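Local coordinates for protein 4-hydroxythreonine-4-phosphate dehydrogenase (Legionella pneumophila subsp. pneumophila, PDB 6XMY) that probably catalyses the NAD-dependent oxidation of 4-phosphooxy-L-threonine, a step in the biosynthesis of pyridoxine 5'-phosphate, with the help of a divalent metal ion, at residues V284-D298 against S315-A327. Residues are numbered along the deposited sequence; the frame is centred on the assembly and turned at random. Where two conformers were deposited one is given.
Sequences VNITLGLPIIRTSVD and SMLAAVKMAKDMA. With SO4 (sulfate ion), chain C.
Val-284 and Thr-295 press against Ala-319 of helix 315-327, which lies along a beta hairpin, nearly antiparallel to its strand 294-297, in the isocitrate/isopropylmalate dehydrogenase-like fold of the PdxA family. Val-284, Ile-286, Ile-293 and Thr-295 point toward the helix, whereas Asn-285 and Arg-294, predicted substrate ligands, point away and bind O1 of a sulfate, probably from the crystallisation liquor and also held by His-138 and Thr-139; O1 lies in the guanidinium plane.

Packing is tight where the helix residues are small and buried. Val-284 CG2 lies 3.5 Å from Ala-319 N, while Ala-319 CB sits 3.6 Å from Ser-296 O. The other flank is partly exposed: Met-322 slides antiparallel past Val-284, and its SD lies 3.7 Å from Val-284 CG1 and a looser 4.2 Å from Ile-286 CD1. Farther along, Ile-293 sets CD1 against the backbone of Met-326 and Ala-327.

Hydrogen bonds mark the buried side. Ser-315 OG accepts from Asp-298 N at 2.9 Å and is also bonded to Ala-283 O, beside the NAD pocket, which includes Ser-296 and Val-297. Thr-295 OG1, between its backbone N and carbonyl carbon (chi1 63°), meets Ala-319 O at 2.8 Å, 52° above the carbonyl plane, opposite the face used by Ala-323 N.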
loop_
_atom_site.group_PDB
_atom_site.type_symbol
_atom_site.label_atom_id
_atom_site.label_comp_id
_atom_site.label_asym_id
_atom_site.label_seq_id
_atom_site.Cartn_x
_atom_site.Cartn_y
_atom_site.Cartn_z
ATOM N N VAL A 284 0.233 4.836 5.630
ATOM C CA VAL A 284 0.251 4.592 4.198
ATOM C C VAL A 284 0.937 3.260 3.959
ATOM O O VAL A 284 1.970 2.969 4.567
ATOM C CB VAL A 284 1.033 5.705 3.477
ATOM C CG1 VAL A 284 1.137 5.424 1.972
ATOM C CG2 VAL A 284 0.385 7.061 3.740
ATOM N N ASN A 285 0.359 2.453 3.077
ATOM C CA ASN A 285 0.992 1.242 2.581
ATOM C C ASN A 285 1.718 1.633 1.306
ATOM O O ASN A 285 1.093 2.104 0.352
ATOM C CB ASN A 285 -0.083 0.175 2.337
ATOM C CG ASN A 285 0.382 -0.984 1.463
ATOM O OD1 ASN A 285 1.577 -1.174 1.203
ATOM N ND2 ASN A 285 -0.586 -1.772 0.998
ATOM N N ILE A 286 3.038 1.513 1.313
ATOM C CA ILE A 286 3.844 1.831 0.143
ATOM C C ILE A 286 4.554 0.567 -0.316
ATOM O O ILE A 286 5.111 -0.173 0.508
ATOM C CB ILE A 286 4.825 2.984 0.409
ATOM C CG1 ILE A 286 5.643 3.259 -0.848
ATOM C CG2 ILE A 286 5.730 2.690 1.575
ATOM C CD1 ILE A 286 6.391 4.493 -0.753
ATOM N N THR A 287 4.522 0.313 -1.626
ATOM C CA THR A 287 5.204 -0.839 -2.194
ATOM C C THR A 287 6.597 -0.414 -2.641
ATOM O O THR A 287 6.743 0.525 -3.436
ATOM C CB THR A 287 4.429 -1.410 -3.379
ATOM O OG1 THR A 287 3.110 -1.773 -2.960
ATOM C CG2 THR A 287 5.147 -2.632 -3.928
ATOM N N LEU A 288 7.617 -1.100 -2.133
ATOM C CA LEU A 288 9.000 -0.820 -2.489
ATOM C C LEU A 288 9.483 -1.825 -3.522
ATOM O O LEU A 288 9.201 -3.022 -3.417
ATOM C CB LEU A 288 9.889 -0.932 -1.250
ATOM C CG LEU A 288 9.368 -0.212 -0.014
ATOM C CD1 LEU A 288 10.324 -0.449 1.146
ATOM C CD2 LEU A 288 9.148 1.280 -0.273
ATOM N N GLY A 289 10.236 -1.336 -4.514
ATOM C CA GLY A 289 10.883 -2.202 -5.483
ATOM C C GLY A 289 10.275 -2.218 -6.872
ATOM O O GLY A 289 10.794 -2.932 -7.740
ATOM N N LEU A 290 9.196 -1.484 -7.114
ATOM C CA LEU A 290 8.644 -1.395 -8.458
ATOM C C LEU A 290 9.320 -0.270 -9.223
ATOM O O LEU A 290 9.915 0.628 -8.621
ATOM C CB LEU A 290 7.154 -1.075 -8.374
ATOM C CG LEU A 290 6.250 -2.032 -7.602
ATOM C CD1 LEU A 290 4.870 -1.427 -7.527
ATOM C CD2 LEU A 290 6.219 -3.410 -8.260
ATOM N N PRO A 291 9.220 -0.262 -10.557
ATOM C CA PRO A 291 9.727 0.880 -11.329
ATOM C C PRO A 291 8.805 2.088 -11.301
ATOM O O PRO A 291 9.129 3.112 -11.914
ATOM C CB PRO A 291 9.851 0.312 -12.752
ATOM C CG PRO A 291 8.876 -0.767 -12.813
ATOM C CD PRO A 291 8.778 -1.364 -11.428
ATOM N N ILE A 292 7.666 1.985 -10.621
ATOM C CA ILE A 292 6.769 3.106 -10.393
ATOM C C ILE A 292 6.619 3.309 -8.891
ATOM O O ILE A 292 6.929 2.429 -8.082
ATOM C CB ILE A 292 5.378 2.898 -11.033
ATOM C CG1 ILE A 292 4.672 1.689 -10.396
ATOM C CG2 ILE A 292 5.494 2.756 -12.558
ATOM C CD1 ILE A 292 3.159 1.650 -10.615
ATOM N N ILE A 293 6.129 4.492 -8.531
ATOM C CA ILE A 293 5.709 4.781 -7.166
ATOM C C ILE A 293 4.284 4.277 -7.012
ATOM O O ILE A 293 3.416 4.582 -7.840
ATOM C CB ILE A 293 5.763 6.291 -6.901
ATOM C CG1 ILE A 293 7.188 6.823 -7.043
ATOM C CG2 ILE A 293 5.146 6.613 -5.554
ATOM C CD1 ILE A 293 7.234 8.305 -7.305
ATOM N N ARG A 294 4.037 3.493 -5.965
ATOM C CA ARG A 294 2.680 3.066 -5.647
ATOM C C ARG A 294 2.474 3.149 -4.146
ATOM O O ARG A 294 3.199 2.503 -3.382
ATOM C CB ARG A 294 2.385 1.646 -6.144
ATOM C CG ARG A 294 0.980 1.166 -5.767
ATOM C CD ARG A 294 1.020 0.236 -4.565
ATOM N NE ARG A 294 -0.315 -0.050 -4.030
ATOM C CZ ARG A 294 -0.605 -1.093 -3.253
ATOM N NH1 ARG A 294 0.333 -1.979 -2.948
ATOM N NH2 ARG A 294 -1.843 -1.266 -2.803
ATOM N N THR A 295 1.490 3.940 -3.729
ATOM C CA THR A 295 1.051 3.991 -2.341
ATOM C C THR A 295 -0.398 3.535 -2.259
ATOM O O THR A 295 -1.076 3.323 -3.272
ATOM C CB THR A 295 1.194 5.400 -1.755
ATOM O OG1 THR A 295 0.335 6.298 -2.468
ATOM C CG2 THR A 295 2.631 5.881 -1.855
ATOM N N SER A 296 -0.875 3.418 -1.023
ATOM C CA SER A 296 -2.174 2.821 -0.773
ATOM C C SER A 296 -2.689 3.263 0.585
ATOM O O SER A 296 -1.913 3.575 1.500
ATOM C CB SER A 296 -2.058 1.300 -0.812
ATOM O OG SER A 296 -3.314 0.687 -0.597
ATOM N N VAL A 297 -4.019 3.226 0.716
ATOM C CA VAL A 297 -4.619 3.282 2.038
ATOM C C VAL A 297 -4.151 2.086 2.855
ATOM O O VAL A 297 -3.705 1.066 2.320
ATOM C CB VAL A 297 -6.151 3.298 1.955
ATOM C CG1 VAL A 297 -6.636 4.583 1.306
ATOM C CG2 VAL A 297 -6.664 2.054 1.230
ATOM N N ASP A 298 -4.262 2.218 4.179
ATOM C CA ASP A 298 -3.898 1.157 5.113
ATOM C C ASP A 298 -5.122 0.428 5.653
ATOM O O ASP A 298 -5.091 -0.110 6.765
ATOM C CB ASP A 298 -3.051 1.701 6.264
ATOM C CG ASP A 298 -3.870 2.473 7.267
ATOM O OD1 ASP A 298 -4.941 2.995 6.895
ATOM O OD2 ASP A 298 -3.459 2.536 8.447
ATOM N N SER A 315 -6.199 8.235 5.800
ATOM C CA SER A 315 -5.207 7.376 5.157
ATOM C C SER A 315 -5.095 7.673 3.665
ATOM O O SER A 315 -3.986 7.765 3.126
ATOM C CB SER A 315 -5.530 5.903 5.385
ATOM O OG SER A 315 -4.554 5.094 4.758
ATOM N N MET A 316 -6.227 7.835 2.974
ATOM C CA MET A 316 -6.177 8.193 1.557
ATOM C C MET A 316 -5.423 9.502 1.352
ATOM O O MET A 316 -4.560 9.608 0.467
ATOM C CB MET A 316 -7.591 8.281 0.987
ATOM C CG MET A 316 -7.615 8.808 -0.452
ATOM S SD MET A 316 -6.708 7.801 -1.661
ATOM C CE MET A 316 -7.933 6.540 -1.998
ATOM N N LEU A 317 -5.728 10.516 2.170
ATOM C CA LEU A 317 -5.059 11.804 2.010
ATOM C C LEU A 317 -3.564 11.670 2.243
ATOM O O LEU A 317 -2.757 12.239 1.495
ATOM C CB LEU A 317 -5.669 12.845 2.950
ATOM C CG LEU A 317 -7.053 13.365 2.567
ATOM C CD1 LEU A 317 -7.704 14.079 3.760
ATOM C CD2 LEU A 317 -6.951 14.306 1.375
ATOM N N ALA A 318 -3.173 10.916 3.273
ATOM C CA ALA A 318 -1.759 10.662 3.524
ATOM C C ALA A 318 -1.113 9.897 2.373
ATOM O O ALA A 318 0.038 10.175 2.005
ATOM C CB ALA A 318 -1.592 9.905 4.841
ATOM N N ALA A 319 -1.837 8.938 1.779
ATOM C CA ALA A 319 -1.272 8.142 0.689
ATOM C C ALA A 319 -1.034 8.989 -0.553
ATOM O O ALA A 319 -0.011 8.832 -1.232
ATOM C CB ALA A 319 -2.190 6.969 0.355
ATOM N N VAL A 320 -1.972 9.885 -0.864
ATOM C CA VAL A 320 -1.798 10.800 -1.987
ATOM C C VAL A 320 -0.638 11.749 -1.720
ATOM O O VAL A 320 0.199 11.993 -2.598
ATOM C CB VAL A 320 -3.111 11.555 -2.262
ATOM C CG1 VAL A 320 -2.889 12.614 -3.338
ATOM C CG2 VAL A 320 -4.218 10.584 -2.690
ATOM N N LYS A 321 -0.555 12.291 -0.505
ATOM C CA LYS A 321 0.528 13.220 -0.204
ATOM C C LYS A 321 1.885 12.531 -0.259
ATOM O O LYS A 321 2.863 13.110 -0.752
ATOM C CB LYS A 321 0.284 13.886 1.149
ATOM C CG LYS A 321 -0.863 14.882 1.101
ATOM C CD LYS A 321 -1.222 15.410 2.478
ATOM C CE LYS A 321 -2.696 15.791 2.537
ATOM N NZ LYS A 321 -3.054 16.530 3.783
ATOM N N MET A 322 1.969 11.289 0.215
ATOM C CA MET A 322 3.241 10.578 0.145
ATOM C C MET A 322 3.638 10.304 -1.300
ATOM O O MET A 322 4.806 10.475 -1.672
ATOM C CB MET A 322 3.178 9.281 0.950
ATOM C CG MET A 322 4.483 8.517 0.921
ATOM S SD MET A 322 4.495 7.065 1.969
ATOM C CE MET A 322 4.283 7.816 3.582
ATOM N N ALA A 323 2.681 9.884 -2.128
ATOM C CA ALA A 323 2.976 9.663 -3.539
ATOM C C ALA A 323 3.435 10.953 -4.209
ATOM O O ALA A 323 4.404 10.952 -4.982
ATOM C CB ALA A 323 1.758 9.069 -4.246
ATOM N N LYS A 324 2.763 12.067 -3.909
ATOM C CA LYS A 324 3.178 13.361 -4.441
ATOM C C LYS A 324 4.597 13.698 -4.011
ATOM O O LYS A 324 5.423 14.124 -4.831
ATOM C CB LYS A 324 2.217 14.450 -3.971
ATOM C CG LYS A 324 2.606 15.861 -4.406
ATOM C CD LYS A 324 1.687 16.894 -3.771
ATOM C CE LYS A 324 2.346 18.258 -3.658
ATOM N NZ LYS A 324 1.491 19.184 -2.856
ATOM N N ASP A 325 4.903 13.504 -2.725
ATOM C CA ASP A 325 6.230 13.855 -2.223
ATOM C C ASP A 325 7.304 13.013 -2.892
ATOM O O ASP A 325 8.385 13.517 -3.226
ATOM C CB ASP A 325 6.277 13.685 -0.706
ATOM C CG ASP A 325 5.507 14.769 0.033
ATOM O OD1 ASP A 325 5.147 15.787 -0.596
ATOM O OD2 ASP A 325 5.257 14.596 1.245
ATOM N N MET A 326 7.013 11.735 -3.132
ATOM C CA MET A 326 7.966 10.848 -3.799
ATOM C C MET A 326 8.142 11.227 -5.263
ATOM O O MET A 326 9.256 11.180 -5.804
ATOM C CB MET A 326 7.474 9.403 -3.699
ATOM C CG MET A 326 7.583 8.806 -2.309
ATOM S SD MET A 326 9.304 8.655 -1.787
ATOM C CE MET A 326 9.056 8.158 -0.094
ATOM N N ALA A 327 7.044 11.581 -5.930
ATOM C CA ALA A 327 7.149 11.961 -7.334
ATOM C C ALA A 327 7.948 13.248 -7.491
ATOM O O ALA A 327 8.739 13.381 -8.431
ATOM C CB ALA A 327 5.758 12.083 -7.950
HETATM S S SO4 C . -2.050 -4.892 -0.925
HETATM O O1 SO4 C . -1.415 -3.594 -1.142
HETATM O O2 SO4 C . -3.269 -4.965 -1.724
HETATM O O3 SO4 C . -1.134 -5.933 -1.388
HETATM O O4 SO4 C . -2.401 -5.121 0.486
#